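Local structure of prolyl-ACP dehydrogenase (Oscillatoria sp., 4IRN) at residues Lys175-Lys180 and Phe206-Pro211; Ile186-Lys191 and Arg250-Glu255. The protein oxidises prolyl groups carried on an acyl carrier protein, with FAD as cofactor, in the biosynthesis of the cyanotoxin anatoxin-a. One frame throughout, in Å; residues are numbered along the deposited sequence.

Contacts 1 and 2 lie in the middle domain of the acyl-CoA dehydrogenase fold, with centres about 9 Å apart. Strand 184-191 ties them together: it pairs with strand 177-181 of contact 1 on one edge and with strand 249-257 of contact 2 on the other. At one end Gln179 O probably accepts a hydrogen bond from Ile186 N, 2.6 Å away. At the other, Lys191 NZ reaches Phe206 O at 2.6 Å. This lysine end lies towards the cofactor. The side chain of Phe206 comes to about 7 Å from the bound FAD and that of Tyr190 to about 11 Å, so contact 1 lies close to the FAD site and contact 2 farther off, and neither lines it.

Contact 1 (Lys175-Lys180 and Phe206-Pro211); sequences KTTAQK and FATIDP
Thr177 and Thr208 meet where the strands 177-180 and 206-208 cross at 60°, joined by a single beta bridge. Their side chains slant across one another on the side that also carries Pro211. In Thr177 the hydroxyl stands between the backbone N and the carbonyl carbon (chi1 53°), which leaves CG2 to make the contact. That methyl lies 4.1 Å from CG2 of Thr208 and also meets the proline ring, CG2 of Thr177 to CG of Pro211 being 3.8 Å. Thr208 is rotated differently: OG1 is anti to its backbone N, and CG2 rests against the carbonyl oxygen of Thr176. The one proton of its hydroxyl has two weak acceptors in reach, Asp210 O within the turn and Gly217 O, with neither clearly chosen.

The bridge uses both backbone polar groups of Thr208, bonded to the residues that flank Thr177 as in a parallel bridge. Thr208 N donates to Thr176 O over 2.8 Å, and Ala178 N donates in turn to Thr208 O, also over 2.8 Å. Beyond this point a CA-H...O contact from Ile209 CA to Ala178 O extends the junction a little further.

A second, small apolar patch is built from methyls: CB of Ala207 sits 4.1 Å from CB of Ala178 and 3.9 Å from CG2 of Thr176. The Thr176 hydroxyl turns instead to the carboxylate of Glu164.

The contact thus bridges the two sheets of the domain at one end. Strand 184-191 and strand 218-224 close over the alanines with Leu187 and Phe221, while Phe206 leaves the junction to pack against His160 and, edge-to-face, Phe272.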
loop_
_atom_site.group_PDB
_atom_site.type_symbol
_atom_site.label_atom_id
_atom_site.label_comp_id
_atom_site.label_asym_id
_atom_site.label_seq_id
_atom_site.Cartn_x
_atom_site.Cartn_y
_atom_site.Cartn_z
ATOM N N LYS A 175 -6.553 9.033 36.360
ATOM C CA LYS A 175 -7.219 9.816 37.388
ATOM C C LYS A 175 -7.632 8.985 38.609
ATOM O O LYS A 175 -7.837 9.565 39.668
ATOM C CB LYS A 175 -8.383 10.648 36.810
ATOM C CG LYS A 175 -7.980 11.698 35.753
ATOM C CD LYS A 175 -7.068 12.847 36.289
ATOM C CE LYS A 175 -6.387 13.673 35.207
ATOM N NZ LYS A 175 -4.931 13.896 35.478
ATOM N N THR A 176 -7.730 7.636 38.480
ATOM C CA THR A 176 -8.083 6.719 39.581
ATOM C C THR A 176 -7.107 6.898 40.736
ATOM O O THR A 176 -5.928 6.573 40.608
ATOM C CB THR A 176 -8.243 5.247 39.101
ATOM O OG1 THR A 176 -9.264 5.185 38.105
ATOM C CG2 THR A 176 -8.608 4.294 40.229
ATOM N N THR A 177 -7.596 7.482 41.834
ATOM C CA THR A 177 -6.785 7.770 43.015
ATOM C C THR A 177 -6.875 6.683 44.063
ATOM O O THR A 177 -7.913 6.038 44.195
ATOM C CB THR A 177 -7.105 9.155 43.609
ATOM O OG1 THR A 177 -8.513 9.282 43.851
ATOM C CG2 THR A 177 -6.599 10.287 42.750
ATOM N N ALA A 178 -5.779 6.494 44.814
ATOM C CA ALA A 178 -5.671 5.550 45.918
ATOM C C ALA A 178 -5.143 6.292 47.150
ATOM O O ALA A 178 -3.951 6.615 47.214
ATOM C CB ALA A 178 -4.752 4.405 45.541
ATOM N N GLN A 179 -6.061 6.634 48.080
ATOM C CA GLN A 179 -5.721 7.343 49.312
ATOM C C GLN A 179 -5.514 6.387 50.491
ATOM O O GLN A 179 -6.419 5.628 50.832
ATOM C CB GLN A 179 -6.722 8.472 49.634
ATOM C CG GLN A 179 -6.410 9.802 48.919
ATOM C CD GLN A 179 -5.025 10.350 49.224
ATOM O OE1 GLN A 179 -4.628 10.512 50.387
ATOM N NE2 GLN A 179 -4.258 10.651 48.180
ATOM N N LYS A 180 -4.316 6.417 51.083
ATOM C CA LYS A 180 -3.896 5.598 52.223
ATOM C C LYS A 180 -4.574 6.025 53.542
ATOM O O LYS A 180 -4.762 7.211 53.779
ATOM C CB LYS A 180 -2.356 5.631 52.343
ATOM C CG LYS A 180 -1.761 4.477 53.115
ATOM C CD LYS A 180 -0.260 4.496 53.115
ATOM C CE LYS A 180 0.236 3.167 53.641
ATOM N NZ LYS A 180 1.702 3.039 53.627
ATOM N N PHE A 206 -4.755 -0.311 38.187
ATOM C CA PHE A 206 -3.705 0.702 38.091
ATOM C C PHE A 206 -4.260 2.033 38.563
ATOM O O PHE A 206 -5.166 2.576 37.942
ATOM C CB PHE A 206 -3.126 0.757 36.660
ATOM C CG PHE A 206 -2.236 -0.433 36.377
ATOM C CD1 PHE A 206 -2.769 -1.631 35.903
ATOM C CD2 PHE A 206 -0.867 -0.364 36.600
ATOM C CE1 PHE A 206 -1.947 -2.747 35.682
ATOM C CE2 PHE A 206 -0.044 -1.474 36.362
ATOM C CZ PHE A 206 -0.589 -2.658 35.902
ATOM N N ALA A 207 -3.767 2.515 39.703
ATOM C CA ALA A 207 -4.209 3.761 40.343
ATOM C C ALA A 207 -3.023 4.683 40.685
ATOM O O ALA A 207 -1.875 4.326 40.427
ATOM C CB ALA A 207 -5.013 3.436 41.604
ATOM N N THR A 208 -3.306 5.876 41.249
ATOM C CA THR A 208 -2.279 6.845 41.646
ATOM C C THR A 208 -2.404 7.262 43.115
ATOM O O THR A 208 -3.510 7.531 43.587
ATOM C CB THR A 208 -2.161 8.009 40.629
ATOM O OG1 THR A 208 -1.032 8.822 40.956
ATOM C CG2 THR A 208 -3.426 8.868 40.529
ATOM N N ILE A 209 -1.272 7.287 43.840
ATOM C CA ILE A 209 -1.253 7.702 45.251
ATOM C C ILE A 209 -1.379 9.231 45.362
ATOM O O ILE A 209 -1.991 9.733 46.309
ATOM C CB ILE A 209 -0.055 7.137 46.053
ATOM C CG1 ILE A 209 1.293 7.378 45.332
ATOM C CG2 ILE A 209 -0.282 5.664 46.370
ATOM C CD1 ILE A 209 2.506 7.472 46.221
ATOM N N ASP A 210 -0.822 9.956 44.364
ATOM C CA ASP A 210 -0.867 11.409 44.232
ATOM C C ASP A 210 -0.780 11.797 42.755
ATOM O O ASP A 210 0.253 11.555 42.131
ATOM C CB ASP A 210 0.243 12.088 45.054
ATOM C CG ASP A 210 0.154 13.608 45.166
ATOM O OD1 ASP A 210 -0.929 14.181 44.859
ATOM O OD2 ASP A 210 1.152 14.226 45.573
ATOM N N PRO A 211 -1.845 12.417 42.190
ATOM C CA PRO A 211 -1.814 12.819 40.766
ATOM C C PRO A 211 -0.753 13.862 40.390
ATOM O O PRO A 211 -0.382 13.948 39.218
ATOM C CB PRO A 211 -3.234 13.333 40.504
ATOM C CG PRO A 211 -4.062 12.823 41.653
ATOM C CD PRO A 211 -3.139 12.761 42.813
#

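Contact 2 (Ile186-Lys191 and Arg250-Glu255); sequences ILNGYK and RLENCE
A G1 beta bulge interrupts the antiparallel pairing of 186-191 with 250-255 in the middle beta domain: Asn253 and Cys254 both stand opposite Leu187, and the register shifts by one residue. Asn253 takes the positive phi (55°) expected of the first bulge position. Regular ladder resumes on either side of it. Leu187 N donates to Cys254 O at 2.8 Å, and Cys254 N returns a bond to Leu187 O; beyond the bulge Gly189 and Leu251 exchange a similar pair of backbone bonds.

Two asparagines bind the irregular corner. OD1 of Asn188 accepts Asn253 N at 2.9 Å, a donor standing above the plane of its carbonyl, while ND2 of Asn188 donates to OD1 of Asn253 at 3.2 Å. The two amides are steeply inclined, 78° apart, yet the acceptor stays near the plane of the Asn188 amide; both heteroatoms of that amide are thereby used on the corner. Beside them, the methyl CG2 of Ile186 leans on Asn253, and the Ile186 side chain lies alongside that of Glu255, whose carboxylate makes a salt bridge with Lys184.

The opposite face carries Leu187, Leu251 and Cys254 inward, onto Ile205, Ile223 and Leu230 of the neighbouring strands. At the far end, back on the face of Ile186 and Glu255, Tyr190 holds CG anti to the backbone N (chi1 164°), which lays its ring beside the extended Arg250 chain. Arg250 CG lies 3.4 Å from Tyr190 CD1, and in a cation-pi contact Arg250 CZ sits over the ring face, 4.8 Å from the Tyr190 centroid, the guanidinium almost upright on the ring with Tyr190 CE1 at its edge.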
loop_
_atom_site.group_PDB
_atom_site.type_symbol
_atom_site.label_atom_id
_atom_site.label_comp_id
_atom_site.label_asym_id
_atom_site.label_seq_id
_atom_site.Cartn_x
_atom_site.Cartn_y
_atom_site.Cartn_z
ATOM N N ILE A 186 -7.994 3.734 49.949
ATOM C CA ILE A 186 -9.334 4.071 49.475
ATOM C C ILE A 186 -9.232 4.409 47.991
ATOM O O ILE A 186 -8.626 5.425 47.622
ATOM C CB ILE A 186 -9.993 5.219 50.277
ATOM C CG1 ILE A 186 -9.752 5.191 51.820
ATOM C CG2 ILE A 186 -11.434 5.489 49.830
ATOM C CD1 ILE A 186 -10.139 4.031 52.676
ATOM N N LEU A 187 -9.814 3.541 47.144
ATOM C CA LEU A 187 -9.784 3.701 45.690
ATOM C C LEU A 187 -11.061 4.295 45.118
ATOM O O LEU A 187 -12.169 3.845 45.438
ATOM C CB LEU A 187 -9.419 2.390 44.987
ATOM C CG LEU A 187 -7.930 2.147 44.768
ATOM C CD1 LEU A 187 -7.273 1.550 46.009
ATOM C CD2 LEU A 187 -7.710 1.231 43.583
ATOM N N ASN A 188 -10.894 5.323 44.279
ATOM C CA ASN A 188 -11.975 6.036 43.598
ATOM C C ASN A 188 -11.565 6.330 42.156
ATOM O O ASN A 188 -10.452 6.803 41.917
ATOM C CB ASN A 188 -12.326 7.330 44.345
ATOM C CG ASN A 188 -13.173 7.112 45.565
ATOM O OD1 ASN A 188 -14.393 6.957 45.473
ATOM N ND2 ASN A 188 -12.545 7.099 46.734
ATOM N N GLY A 189 -12.450 6.016 41.218
ATOM C CA GLY A 189 -12.204 6.216 39.792
ATOM C C GLY A 189 -13.130 5.451 38.870
ATOM O O GLY A 189 -14.056 4.768 39.322
ATOM N N TYR A 190 -12.888 5.575 37.564
ATOM C CA TYR A 190 -13.686 4.902 36.540
ATOM C C TYR A 190 -12.769 4.322 35.481
ATOM O O TYR A 190 -11.880 5.014 34.980
ATOM C CB TYR A 190 -14.744 5.862 35.959
ATOM C CG TYR A 190 -15.398 5.464 34.650
ATOM C CD1 TYR A 190 -16.188 4.319 34.555
ATOM C CD2 TYR A 190 -15.331 6.293 33.545
ATOM C CE1 TYR A 190 -16.839 3.978 33.366
ATOM C CE2 TYR A 190 -16.011 5.989 32.369
ATOM C CZ TYR A 190 -16.763 4.829 32.283
ATOM O OH TYR A 190 -17.407 4.529 31.109
ATOM N N LYS A 191 -12.946 3.029 35.200
ATOM C CA LYS A 191 -12.156 2.313 34.203
ATOM C C LYS A 191 -13.081 1.791 33.128
ATOM O O LYS A 191 -13.977 0.988 33.442
ATOM C CB LYS A 191 -11.369 1.133 34.812
ATOM C CG LYS A 191 -10.389 1.474 35.931
ATOM C CD LYS A 191 -9.097 2.062 35.431
ATOM C CE LYS A 191 -8.109 2.341 36.537
ATOM N NZ LYS A 191 -6.901 3.026 35.997
ATOM N N ARG A 250 -16.435 0.919 37.860
ATOM C CA ARG A 250 -16.462 2.139 38.680
ATOM C C ARG A 250 -16.098 1.777 40.105
ATOM O O ARG A 250 -16.597 0.777 40.625
ATOM C CB ARG A 250 -17.818 2.861 38.615
ATOM C CG ARG A 250 -18.007 3.602 37.296
ATOM C CD ARG A 250 -19.384 4.202 37.091
ATOM N NE ARG A 250 -19.479 4.865 35.786
ATOM C CZ ARG A 250 -20.470 5.670 35.418
ATOM N NH1 ARG A 250 -21.473 5.925 36.251
ATOM N NH2 ARG A 250 -20.465 6.232 34.217
ATOM N N LEU A 251 -15.180 2.550 40.710
ATOM C CA LEU A 251 -14.721 2.353 42.086
ATOM C C LEU A 251 -15.222 3.511 42.937
ATOM O O LEU A 251 -14.890 4.666 42.653
ATOM C CB LEU A 251 -13.184 2.237 42.160
ATOM C CG LEU A 251 -12.559 1.110 41.352
ATOM C CD1 LEU A 251 -11.301 1.572 40.671
ATOM C CD2 LEU A 251 -12.276 -0.084 42.221
ATOM N N GLU A 252 -16.062 3.198 43.934
ATOM C CA GLU A 252 -16.630 4.170 44.856
ATOM C C GLU A 252 -16.219 3.854 46.285
ATOM O O GLU A 252 -16.869 3.049 46.942
ATOM C CB GLU A 252 -18.163 4.274 44.671
ATOM C CG GLU A 252 -18.602 5.487 43.841
ATOM C CD GLU A 252 -18.215 6.850 44.384
ATOM O OE1 GLU A 252 -18.638 7.188 45.513
ATOM O OE2 GLU A 252 -17.522 7.604 43.662
ATOM N N ASN A 253 -15.110 4.470 46.750
ATOM C CA ASN A 253 -14.520 4.270 48.089
ATOM C C ASN A 253 -14.227 2.791 48.373
ATOM O O ASN A 253 -14.541 2.256 49.438
ATOM C CB ASN A 253 -15.342 4.934 49.209
ATOM C CG ASN A 253 -15.468 6.421 49.042
ATOM O OD1 ASN A 253 -14.511 7.179 49.253
ATOM N ND2 ASN A 253 -16.657 6.871 48.650
ATOM N N CYS A 254 -13.626 2.142 47.382
ATOM C CA CYS A 254 -13.243 0.742 47.404
ATOM C C CYS A 254 -12.015 0.566 48.309
ATOM O O CYS A 254 -10.943 1.096 48.004
ATOM C CB CYS A 254 -12.975 0.268 45.980
ATOM S SG CYS A 254 -13.179 -1.507 45.737
ATOM N N GLU A 255 -12.199 -0.118 49.457
ATOM C CA GLU A 255 -11.128 -0.370 50.420
ATOM C C GLU A 255 -10.325 -1.619 50.089
ATOM O O GLU A 255 -10.904 -2.673 49.817
ATOM C CB GLU A 255 -11.660 -0.455 51.855
ATOM C CG GLU A 255 -11.927 0.897 52.489
ATOM C CD GLU A 255 -12.299 0.876 53.955
ATOM O OE1 GLU A 255 -12.639 -0.209 54.487
ATOM O OE2 GLU A 255 -12.294 1.968 54.565
#